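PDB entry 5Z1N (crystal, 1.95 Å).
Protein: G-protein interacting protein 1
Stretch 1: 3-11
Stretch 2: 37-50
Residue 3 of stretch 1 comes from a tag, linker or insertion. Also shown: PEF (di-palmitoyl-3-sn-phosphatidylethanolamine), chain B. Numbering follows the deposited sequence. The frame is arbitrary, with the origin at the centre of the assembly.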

# COMPACT_ATOMS: atom_id res chain seq x y z
N LEU A 3 4.84 10.01 -16.30
CA LEU A 3 5.03 8.91 -15.36
C LEU A 3 6.29 8.09 -15.67
O LEU A 3 6.63 7.17 -14.93
N SER A 4 6.98 8.45 -16.75
CA SER A 4 8.17 7.71 -17.18
C SER A 4 9.27 7.77 -16.13
O SER A 4 9.80 6.74 -15.69
N GLY A 5 9.65 8.99 -15.74
CA GLY A 5 10.77 9.15 -14.81
C GLY A 5 10.49 8.53 -13.46
O GLY A 5 11.34 7.82 -12.91
N LEU A 6 9.30 8.79 -12.91
CA LEU A 6 8.92 8.18 -11.64
C LEU A 6 9.08 6.67 -11.68
O LEU A 6 9.55 6.06 -10.71
N LYS A 7 8.71 6.04 -12.80
CA LYS A 7 8.84 4.59 -12.92
C LYS A 7 10.29 4.16 -13.07
O LYS A 7 10.67 3.10 -12.56
N LYS A 8 11.12 4.95 -13.75
CA LYS A 8 12.53 4.56 -13.81
C LYS A 8 13.28 4.87 -12.52
O LYS A 8 14.45 4.49 -12.40
N LEU A 9 12.64 5.51 -11.55
CA LEU A 9 13.24 5.70 -10.23
C LEU A 9 12.89 4.59 -9.24
O LEU A 9 13.34 4.64 -8.09
N ILE A 10 12.10 3.59 -9.64
CA ILE A 10 11.92 2.41 -8.80
C ILE A 10 12.22 1.17 -9.63
O ILE A 10 11.99 1.17 -10.85
N PRO A 11 12.73 0.10 -9.04
CA PRO A 11 13.14 -1.07 -9.82
C PRO A 11 11.95 -1.93 -10.24
O PRO A 11 10.80 -1.71 -9.84
N MET A 37 -4.45 6.51 -8.46
CA MET A 37 -3.77 5.84 -7.36
C MET A 37 -2.37 5.40 -7.75
O MET A 37 -1.45 5.46 -6.92
N GLU A 38 -2.18 4.95 -8.99
CA GLU A 38 -0.83 4.59 -9.44
C GLU A 38 0.09 5.81 -9.40
O GLU A 38 1.21 5.74 -8.86
N LYS A 39 -0.37 6.93 -9.96
CA LYS A 39 0.41 8.15 -9.92
C LYS A 39 0.70 8.57 -8.48
O LYS A 39 1.82 8.98 -8.16
N ASN A 40 -0.30 8.47 -7.60
CA ASN A 40 -0.13 8.91 -6.22
C ASN A 40 0.89 8.05 -5.49
O ASN A 40 1.77 8.57 -4.77
N ILE A 41 0.79 6.73 -5.65
CA ILE A 41 1.74 5.82 -5.01
C ILE A 41 3.16 6.13 -5.48
O ILE A 41 4.09 6.25 -4.68
N LEU A 42 3.33 6.28 -6.80
CA LEU A 42 4.65 6.62 -7.33
C LEU A 42 5.16 7.94 -6.75
O LEU A 42 6.32 8.04 -6.36
N LYS A 43 4.30 8.96 -6.69
CA LYS A 43 4.72 10.27 -6.21
C LYS A 43 5.18 10.22 -4.76
O LYS A 43 6.25 10.73 -4.41
N ILE A 44 4.37 9.59 -3.90
CA ILE A 44 4.72 9.48 -2.48
C ILE A 44 6.03 8.71 -2.32
O ILE A 44 6.95 9.15 -1.61
N LEU A 45 6.13 7.55 -2.97
CA LEU A 45 7.33 6.74 -2.87
C LEU A 45 8.56 7.51 -3.32
O LEU A 45 9.58 7.56 -2.61
N ILE A 46 8.49 8.12 -4.51
CA ILE A 46 9.62 8.87 -5.05
C ILE A 46 10.06 9.95 -4.08
O ILE A 46 11.26 10.16 -3.86
N LYS A 47 9.10 10.66 -3.47
CA LYS A 47 9.48 11.72 -2.53
C LYS A 47 10.16 11.15 -1.29
O LYS A 47 11.22 11.65 -0.87
N VAL A 48 9.59 10.10 -0.69
CA VAL A 48 10.20 9.50 0.50
C VAL A 48 11.62 9.05 0.19
O VAL A 48 12.57 9.36 0.93
N PHE A 49 11.80 8.30 -0.90
CA PHE A 49 13.13 7.85 -1.29
C PHE A 49 14.06 9.03 -1.53
O PHE A 49 15.26 8.97 -1.20
N PHE A 50 13.53 10.12 -2.10
CA PHE A 50 14.35 11.29 -2.39
C PHE A 50 14.91 11.89 -1.11
O PHE A 50 16.11 12.20 -1.03

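Stretch 1 is a short helical segment followed by a turn, and it lies against the long helix of stretch 2. The two helix axes approach to 9.8 Å and cross at 56°. The contact is mostly apolar, with one salt bridge near the start of stretch 2.

Leu3 comes from an expression tag. Its CA-to-CB bond points toward stretch 2. Chi1 is -115°, between wells, and chi2 is p. CD1 lies 3.8 Å from Lys39 CG, so the leucine packs on the aliphatic part of that lysine. CD2 lies 3.9 Å from Leu42 CD1. Lys39 has chi1 t, and its end leads away from stretch 1.

Ser4 and Gly5 make no contact with stretch 2. Leu6 points toward it, with chi1 m and chi2 t. Its CB sits 4.2 Å from Leu42 CB, where the backbones are also close: the two CA atoms are 6.3 Å apart. Leu6 CD2 reaches Ile46 CG1 at 4.2 Å.

Lys7 leaves the backbone sideways, but its end comes nearer to stretch 2. Chi1 is m and the other three angles are t, so the chain is extended beyond CB. On the way, CG passes 4.0 Å from Leu42 CD1. At the tip, NZ donates a hydrogen bond to Glu38 OE2 at 3.0 Å, which is also a salt bridge. Glu38 points toward stretch 1 with chi1 and chi2 both t. Water 1 joins the same pair: it accepts from Lys7 NZ at 2.5 Å and donates to Glu38 OE2 at 2.7 Å. Glu38 OE1 is hydrogen-bonded elsewhere in the structure.

Lys8 points away and makes no contact. Leu9, chi1 m and chi2 t, points toward stretch 2. Its CB is 3.6 Å from Ile46 CD1.

Ile10 is buried and points toward stretch 2, with chi1 p and chi2 t. CD1 lies 4.0 Å from Leu42 CD2, and CG2 lies 3.6 Å from Ile46 CD1. Thus Ile46, chi1 m and chi2 m, places CD1 close to both Leu9 and Ile10. Leu42, chi1 m and chi2 t, meets Leu3, Leu6, Lys7 and Ile10. Ile10 CG2 also approaches Phe49 CE2 at 4.4 Å, obliquely to the ring.

The phospholipid PEF borders this end of the contact. Ile10 CB is 3.8 Å from PEF O4, and Phe49 CZ is 3.6 Å from PEF C1. Leu45 CD1 lies 3.7 Å from PEF C11. Pro11 does not touch stretch 2, but its CG is 3.6 Å from PEF C3.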

# COMPACT_ATOMS: atom_id res chain seq x y z
CB LEU A 3 3.80 7.99 -15.37
CG LEU A 3 3.00 7.95 -14.07
CD1 LEU A 3 2.31 9.29 -13.83
CD2 LEU A 3 2.00 6.82 -14.09
CB SER A 4 8.68 8.27 -18.51
OG SER A 4 7.62 8.69 -19.35
CB LEU A 6 7.47 8.55 -11.30
CG LEU A 6 7.08 10.03 -11.41
CD1 LEU A 6 5.63 10.22 -10.98
CD2 LEU A 6 8.00 10.89 -10.56
CB LYS A 7 8.00 4.07 -14.08
CG LYS A 7 6.50 4.18 -13.84
CD LYS A 7 5.70 3.40 -14.87
CE LYS A 7 4.21 3.49 -14.57
NZ LYS A 7 3.40 2.60 -15.44
CB LYS A 8 13.23 5.21 -15.01
CG LYS A 8 13.38 6.71 -14.98
CD LYS A 8 13.36 7.28 -16.40
CE LYS A 8 14.34 8.44 -16.57
NZ LYS A 8 14.20 9.08 -17.91
CB LEU A 9 12.81 7.05 -9.65
CG LEU A 9 13.45 8.27 -10.31
CD1 LEU A 9 12.91 9.55 -9.70
CD2 LEU A 9 14.96 8.21 -10.19
CB ILE A 10 10.51 2.35 -8.18
CG1 ILE A 10 9.45 2.15 -9.26
CG2 ILE A 10 10.23 3.59 -7.33
CD1 ILE A 10 8.19 1.52 -8.72
CB PRO A 11 14.05 -1.83 -8.85
CG PRO A 11 13.52 -1.49 -7.51
CD PRO A 11 13.05 -0.06 -7.61
CB MET A 37 -4.60 4.65 -6.88
CG MET A 37 -5.88 5.05 -6.16
SD MET A 37 -5.56 5.82 -4.57
CE MET A 37 -6.77 7.13 -4.56
CB GLU A 38 -0.88 3.99 -10.85
CG GLU A 38 0.49 3.66 -11.42
CD GLU A 38 0.46 3.35 -12.91
OE1 GLU A 38 -0.35 3.98 -13.64
OE2 GLU A 38 1.24 2.49 -13.37
CB LYS A 39 -0.31 9.28 -10.66
CG LYS A 39 0.47 10.58 -10.73
CD LYS A 39 -0.22 11.60 -11.61
CE LYS A 39 -1.28 12.38 -10.85
NZ LYS A 39 -1.46 13.76 -11.40
CB ASN A 40 -1.47 8.88 -5.49
CG ASN A 40 -2.37 10.04 -5.86
OD1 ASN A 40 -1.99 10.91 -6.65
ND2 ASN A 40 -3.56 10.07 -5.28
CB ILE A 41 1.36 4.36 -5.31
CG1 ILE A 41 0.06 3.98 -4.59
CG2 ILE A 41 2.47 3.41 -4.90
CD1 ILE A 41 -0.44 2.60 -4.94
CB LEU A 42 4.60 6.70 -8.85
CG LEU A 42 4.43 5.35 -9.56
CD1 LEU A 42 4.07 5.56 -11.02
CD2 LEU A 42 5.70 4.53 -9.42
CB LYS A 43 3.55 11.25 -6.39
CG LYS A 43 3.65 12.56 -5.65
CD LYS A 43 2.37 13.36 -5.89
CE LYS A 43 2.57 14.84 -5.67
NZ LYS A 43 1.42 15.62 -6.20
CB ILE A 44 3.58 8.82 -1.70
CG1 ILE A 44 2.30 9.64 -1.82
CG2 ILE A 44 3.98 8.62 -0.24
CD1 ILE A 44 1.06 8.87 -1.40
CB LEU A 45 7.19 5.47 -3.71
CG LEU A 45 6.31 4.35 -3.18
CD1 LEU A 45 6.02 3.37 -4.31
CD2 LEU A 45 6.98 3.65 -2.00
CB ILE A 46 9.26 9.46 -6.43
CG1 ILE A 46 9.15 8.35 -7.48
CG2 ILE A 46 10.29 10.50 -6.86
CD1 ILE A 46 10.11 7.21 -7.27
CB LYS A 47 8.24 12.54 -2.14
CG LYS A 47 8.56 13.85 -1.41
CD LYS A 47 8.79 15.00 -2.39
CE LYS A 47 8.47 16.36 -1.76
NZ LYS A 47 8.92 17.52 -2.59
CB VAL A 48 9.34 8.34 1.02
CG1 VAL A 48 10.06 7.66 2.19
CG2 VAL A 48 7.98 8.84 1.46
CB PHE A 49 13.05 6.98 -2.54
CG PHE A 49 12.35 5.66 -2.32
CD1 PHE A 49 12.63 4.89 -1.21
CD2 PHE A 49 11.41 5.21 -3.23
CE1 PHE A 49 11.99 3.68 -1.01
CE2 PHE A 49 10.76 4.00 -3.03
CZ PHE A 49 11.05 3.24 -1.92
CB PHE A 50 13.54 12.32 -3.17
CG PHE A 50 14.27 13.61 -3.42
CD1 PHE A 50 15.10 13.74 -4.53
CD2 PHE A 50 14.13 14.69 -2.57
CE1 PHE A 50 15.78 14.93 -4.76
CE2 PHE A 50 14.81 15.88 -2.80
CZ PHE A 50 15.63 16.00 -3.90
C2 PEF B . 11.70 -0.36 -3.84
C1 PEF B . 12.75 0.17 -2.88
N PEF B . 16.59 -2.91 0.45
C3 PEF B . 11.98 -1.80 -4.24
C4 PEF B . 15.42 -0.83 0.04
C5 PEF B . 16.48 -1.53 0.88
C10 PEF B . 9.36 0.08 -4.03
C11 PEF B . 8.03 0.42 -3.42
C12 PEF B . 6.89 -0.37 -4.05
C13 PEF B . 5.66 -0.21 -3.17
C14 PEF B . 4.39 -0.82 -3.77
C15 PEF B . 3.33 -0.93 -2.67
C16 PEF B . 2.00 -1.42 -3.21
C17 PEF B . 1.08 -1.89 -2.08
C18 PEF B . 1.06 -0.91 -0.91
C19 PEF B . -0.34 -0.81 -0.30
C20 PEF B . -0.92 -2.18 0.03
C21 PEF B . -2.32 -2.32 -0.56
C22 PEF B . -2.88 -3.72 -0.36
C23 PEF B . -4.09 -3.97 -1.26
C24 PEF B . -4.71 -5.32 -0.98
C25 PEF B . -5.80 -5.65 -1.98
C30 PEF B . 10.35 -3.32 -3.18
C31 PEF B . 9.94 -4.23 -2.05
C32 PEF B . 8.94 -3.52 -1.14
C33 PEF B . 9.60 -2.40 -0.35
C34 PEF B . 8.59 -1.31 -0.00
C35 PEF B . 9.19 -0.30 0.97
C36 PEF B . 8.48 1.05 0.86
C37 PEF B . 8.72 1.92 2.09
C38 PEF B . 8.16 3.32 1.88
C39 PEF B . 7.21 3.72 3.01
C40 PEF B . 6.68 5.14 2.84
C41 PEF B . 5.89 5.30 1.54
C42 PEF B . 4.64 4.42 1.52
C43 PEF B . 3.78 4.75 0.30
C44 PEF B . 2.55 3.86 0.23
C45 PEF B . 1.60 4.34 -0.84
O4 PEF B . 9.55 0.15 -5.24
O5 PEF B . 9.61 -3.13 -4.13
O2 PEF B . 10.45 -0.34 -3.17
O3 PEF B . 11.63 -2.64 -3.15
O1P PEF B . 16.46 0.13 -3.40
O2P PEF B . 14.98 1.29 -1.56
O3P PEF B . 14.00 -0.47 -3.11
O4P PEF B . 15.63 -1.10 -1.34
P PEF B . 15.34 0.08 -2.39
O HOH W 1 1.04 2.33 -16.05